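Local structure of probable LacI-family transcriptional regulator (Corynebacterium glutamicum ATCC 13032, 3BIL) at residues 286-291 and 329-334; 185-190 and 244-249. The protein probably acts as a DNA-binding transcription factor of the LacI family that recognises cis-regulatory sites on DNA. All coordinates share one frame; numbering follows the deposited sequence.

Both interactions belong to the same half of the periplasmic-binding-protein-like core, with centres 14 Å apart and nearest atoms about 5 Å from each other. Interaction 2 comes first along the chain and is complete before interaction 1 begins. It pairs two inner strands, 187-190 and 244-247; interaction 1 joins the loop leading into strand 291-293 to the tail that follows strand 322-328. Strand 272-276 runs between them in the sheet and bonds to both, while Leu179 of helix 169-181 receives side chains from each. Thus the C-terminal tail is tied to the same sheet to which interaction 2 contributes two neighbouring strands, and Pro286 and Pro288 of interaction 1 pack on the second subunit.

Interaction 1 of 2, residues 286-291 and 329-334; sequences PHPLTV and HRESII
Ser332 OG is gripped from two directions: it accepts the backbone N-H of Thr290, with N and OG 2.7 Å apart, and it is also hydrogen-bonded to Val273 O of strand 272-276. A chi1 of 51° sets OG between the backbone N and the carbonyl carbon of Ser332, where it also lies 3.3 Å from Leu289 CA. The Thr290 hydroxyl makes the converse bond. Its OG1, anti to the carbonyl carbon (chi1 -58°), takes the N-H of Arg330 at an N to OG1 distance of 3.1 Å. The two hydroxyls therefore tie backbone amides in opposite senses across the contact. One residue further on, Glu331 N donates to Pro288 O over 3.0 Å, approaching from above the carbonyl plane.

The Arg330 chain, extended from CG to NE, runs past the oxygen of the Leu289 carbonyl, with CG and CD both in van der Waals contact with Leu289 O. At its end NH1 makes a weak bond to that oxygen, and CD packs on Pro288 CB at 3.5 Å. Pro288 in turn touches His261 of the second subunit, placing this edge beside the dimer interface. Such a tie, between the loop entering strand 291-293 and the tail leaving strand 322-328, sits where the last crossover strand enters the C-terminal subdomain of the LacI-type periplasmic-binding-protein fold.

Interaction 2 of 2, residues 185-190 and 244-249; sequences LPIGYL and TLFAGD
Two neighbouring parallel strands, 187-190 and 244-247, pair here in the buried sheet of the C-terminal subdomain, their axes 4.6 Å apart and inclined by 22°. Gly188 N donates to Thr244 O, Gly188 O accepts Phe246 N at 2.9 Å, and Leu190 N reaches Phe246 O at 2.7 Å in a nearly straight bond of 172°. Weak bonds from Thr244 N to Pro186 O and from Gly248 N to Leu190 O extend the ladder at its two ends.

On one face Tyr189 and Phe246 form an offset edge-to-face pair, with centroids 5.3 Å apart and planes at 62°. CG of Tyr189, anti to the backbone N, carries the ring beside Phe246, with Tyr189 CD1 3.5 Å from Phe246 CD2. Ile187 CG2 continues this patch, lying alongside the Phe246 side chain at 3.7 Å from its CB. Helix 169-181 covers Ile187, Thr244 and Phe246, whereas Phe206 of helix 197-212 stacks on Tyr189. Leu190, Leu245 and Ala247 occupy the other face, under helix 250-262.

From 187-190 the chain crosses outward to 219-221 and returns past 187-190 to 244-247, so this pair lies at the topological switch point of the Rossmann-like sheet. Backbone amides and carbonyls satisfy one another between two largely apolar layers, so cohesion between the strands probably rests on these bonds and apolar packing, with Arg202 binding Gly248 O beyond the strand end.

Interaction 1 of 2, residues 286-291 and 329-334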
loop_
_atom_site.group_PDB
_atom_site.type_symbol
_atom_site.label_atom_id
_atom_site.label_comp_id
_atom_site.label_asym_id
_atom_site.label_seq_id
_atom_site.Cartn_x
_atom_site.Cartn_y
_atom_site.Cartn_z
ATOM N N PRO A 286 17.252 7.645 4.521
ATOM C CA PRO A 286 18.644 8.184 4.467
ATOM C C PRO A 286 19.721 7.108 4.381
ATOM O O PRO A 286 20.768 7.337 3.786
ATOM C CB PRO A 286 18.796 8.986 5.777
ATOM C CG PRO A 286 17.600 8.563 6.635
ATOM C CD PRO A 286 16.494 8.221 5.645
ATOM N N HIS A 287 19.494 5.956 4.995
ATOM C CA HIS A 287 20.328 4.804 4.720
ATOM C C HIS A 287 19.384 3.712 4.241
ATOM O O HIS A 287 18.606 3.147 5.019
ATOM C CB HIS A 287 21.099 4.355 5.940
ATOM C CG HIS A 287 22.119 5.341 6.418
ATOM N ND1 HIS A 287 21.777 6.521 7.053
ATOM C CD2 HIS A 287 23.473 5.310 6.376
ATOM C CE1 HIS A 287 22.880 7.179 7.371
ATOM N NE2 HIS A 287 23.920 6.467 6.972
ATOM N N PRO A 288 19.408 3.435 2.939
ATOM C CA PRO A 288 18.414 2.496 2.464
ATOM C C PRO A 288 18.476 1.177 3.236
ATOM O O PRO A 288 19.514 0.851 3.814
ATOM C CB PRO A 288 18.788 2.335 0.991
ATOM C CG PRO A 288 19.438 3.679 0.658
ATOM C CD PRO A 288 20.275 3.921 1.853
ATOM N N LEU A 289 17.362 0.446 3.252
ATOM C CA LEU A 289 17.239 -0.710 4.089
ATOM C C LEU A 289 17.630 -1.985 3.383
ATOM O O LEU A 289 17.053 -2.328 2.373
ATOM C CB LEU A 289 15.805 -0.866 4.573
ATOM C CG LEU A 289 15.428 -0.653 6.014
ATOM C CD1 LEU A 289 15.673 0.797 6.429
ATOM C CD2 LEU A 289 13.973 -0.997 6.080
ATOM N N THR A 290 18.574 -2.717 3.957
ATOM C CA THR A 290 18.747 -4.081 3.579
ATOM C C THR A 290 17.415 -4.823 3.850
ATOM O O THR A 290 16.861 -4.748 4.920
ATOM C CB THR A 290 19.937 -4.655 4.328
ATOM O OG1 THR A 290 21.112 -3.871 4.031
ATOM C CG2 THR A 290 20.186 -6.108 3.920
ATOM N N VAL A 291 16.904 -5.552 2.880
ATOM C CA VAL A 291 15.644 -6.251 3.050
ATOM C C VAL A 291 15.709 -7.603 2.355
ATOM O O VAL A 291 16.577 -7.858 1.506
ATOM C CB VAL A 291 14.427 -5.491 2.415
ATOM C CG1 VAL A 291 14.060 -4.163 3.198
ATOM C CG2 VAL A 291 14.629 -5.211 0.914
ATOM N N HIS A 329 21.140 -6.231 -0.610
ATOM C CA HIS A 329 22.073 -5.534 0.270
ATOM C C HIS A 329 22.037 -4.043 -0.018
ATOM O O HIS A 329 22.328 -3.591 -1.134
ATOM C CB HIS A 329 23.502 -6.098 0.129
ATOM C CG HIS A 329 24.410 -5.769 1.281
ATOM N ND1 HIS A 329 25.595 -6.437 1.507
ATOM C CD2 HIS A 329 24.315 -4.831 2.256
ATOM C CE1 HIS A 329 26.186 -5.928 2.570
ATOM N NE2 HIS A 329 25.430 -4.952 3.042
ATOM N N ARG A 330 21.633 -3.285 1.001
ATOM C CA ARG A 330 21.619 -1.840 0.896
ATOM C C ARG A 330 22.525 -1.255 1.962
ATOM O O ARG A 330 23.672 -1.688 2.054
ATOM C CB ARG A 330 20.238 -1.295 0.962
ATOM C CG ARG A 330 19.339 -1.865 -0.118
ATOM C CD ARG A 330 18.285 -0.803 -0.465
ATOM N NE ARG A 330 17.313 -1.310 -1.420
ATOM C CZ ARG A 330 16.087 -1.688 -1.138
ATOM N NH1 ARG A 330 15.613 -1.590 0.099
ATOM N NH2 ARG A 330 15.317 -2.135 -2.111
ATOM N N GLU A 331 22.061 -0.296 2.764
ATOM C CA GLU A 331 22.985 0.315 3.737
ATOM C C GLU A 331 22.581 0.393 5.234
ATOM O O GLU A 331 23.025 1.298 5.944
ATOM C CB GLU A 331 23.435 1.684 3.237
ATOM C CG GLU A 331 24.737 1.645 2.423
ATOM C CD GLU A 331 24.528 1.749 0.903
ATOM O OE1 GLU A 331 25.266 1.045 0.154
ATOM O OE2 GLU A 331 23.640 2.538 0.469
ATOM N N SER A 332 21.784 -0.557 5.726
ATOM C CA SER A 332 21.278 -0.485 7.104
ATOM C C SER A 332 21.976 -1.414 8.142
ATOM O O SER A 332 21.425 -1.673 9.216
ATOM C CB SER A 332 19.771 -0.706 7.101
ATOM O OG SER A 332 19.389 -1.861 6.381
ATOM N N ILE A 333 23.183 -1.893 7.823
ATOM C CA ILE A 333 23.992 -2.712 8.710
ATOM C C ILE A 333 25.276 -1.959 9.045
ATOM O O ILE A 333 26.051 -1.646 8.153
ATOM C CB ILE A 333 24.433 -4.021 8.023
ATOM C CG1 ILE A 333 23.254 -4.788 7.395
ATOM C CG2 ILE A 333 25.257 -4.879 8.977
ATOM C CD1 ILE A 333 22.156 -5.135 8.324
ATOM N N ILE A 334 25.495 -1.677 10.328
ATOM C CA ILE A 334 26.769 -1.140 10.825
ATOM C C ILE A 334 27.886 -2.172 10.736
ATOM O O ILE A 334 27.658 -3.359 10.931
ATOM C CB ILE A 334 26.668 -0.756 12.314
ATOM C CG1 ILE A 334 25.589 0.297 12.532
ATOM C CG2 ILE A 334 27.971 -0.174 12.819
ATOM C CD1 ILE A 334 24.319 -0.272 12.989
#

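Interaction 2 of 2, residues 185-190 and 244-249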
loop_
_atom_site.group_PDB
_atom_site.type_symbol
_atom_site.label_atom_id
_atom_site.label_comp_id
_atom_site.label_asym_id
_atom_site.label_seq_id
_atom_site.Cartn_x
_atom_site.Cartn_y
_atom_site.Cartn_z
ATOM N N LEU A 185 25.677 -7.805 16.491
ATOM C CA LEU A 185 24.955 -8.667 17.380
ATOM C C LEU A 185 24.802 -7.960 18.689
ATOM O O LEU A 185 25.662 -7.121 19.010
ATOM C CB LEU A 185 25.755 -9.944 17.633
ATOM C CG LEU A 185 26.101 -10.928 16.525
ATOM C CD1 LEU A 185 26.847 -12.137 17.199
ATOM C CD2 LEU A 185 24.855 -11.387 15.676
ATOM N N PRO A 186 23.783 -8.353 19.505
ATOM C CA PRO A 186 22.750 -9.368 19.249
ATOM C C PRO A 186 21.626 -8.926 18.343
ATOM O O PRO A 186 21.347 -7.725 18.217
ATOM C CB PRO A 186 22.165 -9.686 20.659
ATOM C CG PRO A 186 22.618 -8.638 21.539
ATOM C CD PRO A 186 23.709 -7.824 20.878
ATOM N N ILE A 187 20.946 -9.911 17.768
ATOM C CA ILE A 187 19.871 -9.664 16.872
ATOM C C ILE A 187 18.542 -9.798 17.618
ATOM O O ILE A 187 18.293 -10.800 18.297
ATOM C CB ILE A 187 19.920 -10.658 15.676
ATOM C CG1 ILE A 187 21.288 -10.598 14.983
ATOM C CG2 ILE A 187 18.741 -10.394 14.654
ATOM C CD1 ILE A 187 21.593 -11.768 14.037
ATOM N N GLY A 188 17.688 -8.782 17.487
ATOM C CA GLY A 188 16.315 -8.858 17.919
ATOM C C GLY A 188 15.459 -9.212 16.727
ATOM O O GLY A 188 15.160 -8.368 15.895
ATOM N N TYR A 189 15.044 -10.457 16.629
ATOM C CA TYR A 189 14.202 -10.849 15.522
ATOM C C TYR A 189 12.768 -10.648 15.935
ATOM O O TYR A 189 12.330 -11.058 17.014
ATOM C CB TYR A 189 14.458 -12.284 15.087
ATOM C CG TYR A 189 13.491 -12.808 14.014
ATOM C CD1 TYR A 189 13.746 -12.594 12.660
ATOM C CD2 TYR A 189 12.341 -13.541 14.356
ATOM C CE1 TYR A 189 12.901 -13.053 11.701
ATOM C CE2 TYR A 189 11.465 -14.007 13.370
ATOM C CZ TYR A 189 11.757 -13.739 12.055
ATOM O OH TYR A 189 10.953 -14.177 11.057
ATOM N N LEU A 190 12.036 -9.985 15.064
ATOM C CA LEU A 190 10.705 -9.585 15.378
ATOM C C LEU A 190 9.787 -10.448 14.536
ATOM O O LEU A 190 9.575 -10.207 13.354
ATOM C CB LEU A 190 10.558 -8.067 15.165
ATOM C CG LEU A 190 9.242 -7.396 15.544
ATOM C CD1 LEU A 190 9.167 -7.289 17.039
ATOM C CD2 LEU A 190 9.080 -6.016 14.923
ATOM N N THR A 244 20.500 -5.076 16.467
ATOM C CA THR A 244 19.945 -5.265 15.149
ATOM C C THR A 244 18.474 -5.630 15.283
ATOM O O THR A 244 18.085 -6.413 16.159
ATOM C CB THR A 244 20.715 -6.356 14.338
ATOM O OG1 THR A 244 21.982 -5.825 13.902
ATOM C CG2 THR A 244 19.949 -6.797 13.055
ATOM N N LEU A 245 17.636 -5.047 14.432
ATOM C CA LEU A 245 16.244 -5.410 14.462
ATOM C C LEU A 245 15.940 -6.070 13.130
ATOM O O LEU A 245 16.254 -5.533 12.071
ATOM C CB LEU A 245 15.362 -4.196 14.781
ATOM C CG LEU A 245 15.646 -3.585 16.182
ATOM C CD1 LEU A 245 15.039 -2.146 16.390
ATOM C CD2 LEU A 245 15.209 -4.541 17.313
ATOM N N PHE A 246 15.353 -7.252 13.186
ATOM C CA PHE A 246 15.245 -8.074 12.026
ATOM C C PHE A 246 13.760 -8.421 11.997
ATOM O O PHE A 246 13.269 -9.268 12.719
ATOM C CB PHE A 246 16.232 -9.272 12.159
ATOM C CG PHE A 246 16.276 -10.236 10.962
ATOM C CD1 PHE A 246 17.458 -10.896 10.656
ATOM C CD2 PHE A 246 15.158 -10.534 10.218
ATOM C CE1 PHE A 246 17.526 -11.789 9.641
ATOM C CE2 PHE A 246 15.206 -11.431 9.216
ATOM C CZ PHE A 246 16.386 -12.071 8.912
ATOM N N ALA A 247 13.021 -7.701 11.181
ATOM C CA ALA A 247 11.584 -7.893 11.123
ATOM C C ALA A 247 11.328 -9.062 10.254
ATOM O O ALA A 247 12.100 -9.316 9.346
ATOM C CB ALA A 247 10.977 -6.690 10.492
ATOM N N GLY A 248 10.218 -9.740 10.462
ATOM C CA GLY A 248 9.866 -10.885 9.630
ATOM C C GLY A 248 8.647 -10.632 8.783
ATOM O O GLY A 248 8.138 -11.577 8.193
ATOM N N ASP A 249 8.174 -9.368 8.741
ATOM C CA ASP A 249 7.004 -8.936 7.919
ATOM C C ASP A 249 7.107 -7.524 7.379
ATOM O O ASP A 249 7.822 -6.705 7.946
ATOM C CB ASP A 249 5.714 -8.992 8.755
ATOM C CG ASP A 249 5.034 -10.306 8.622
ATOM O OD1 ASP A 249 5.396 -11.008 7.658
ATOM O OD2 ASP A 249 4.172 -10.665 9.460
#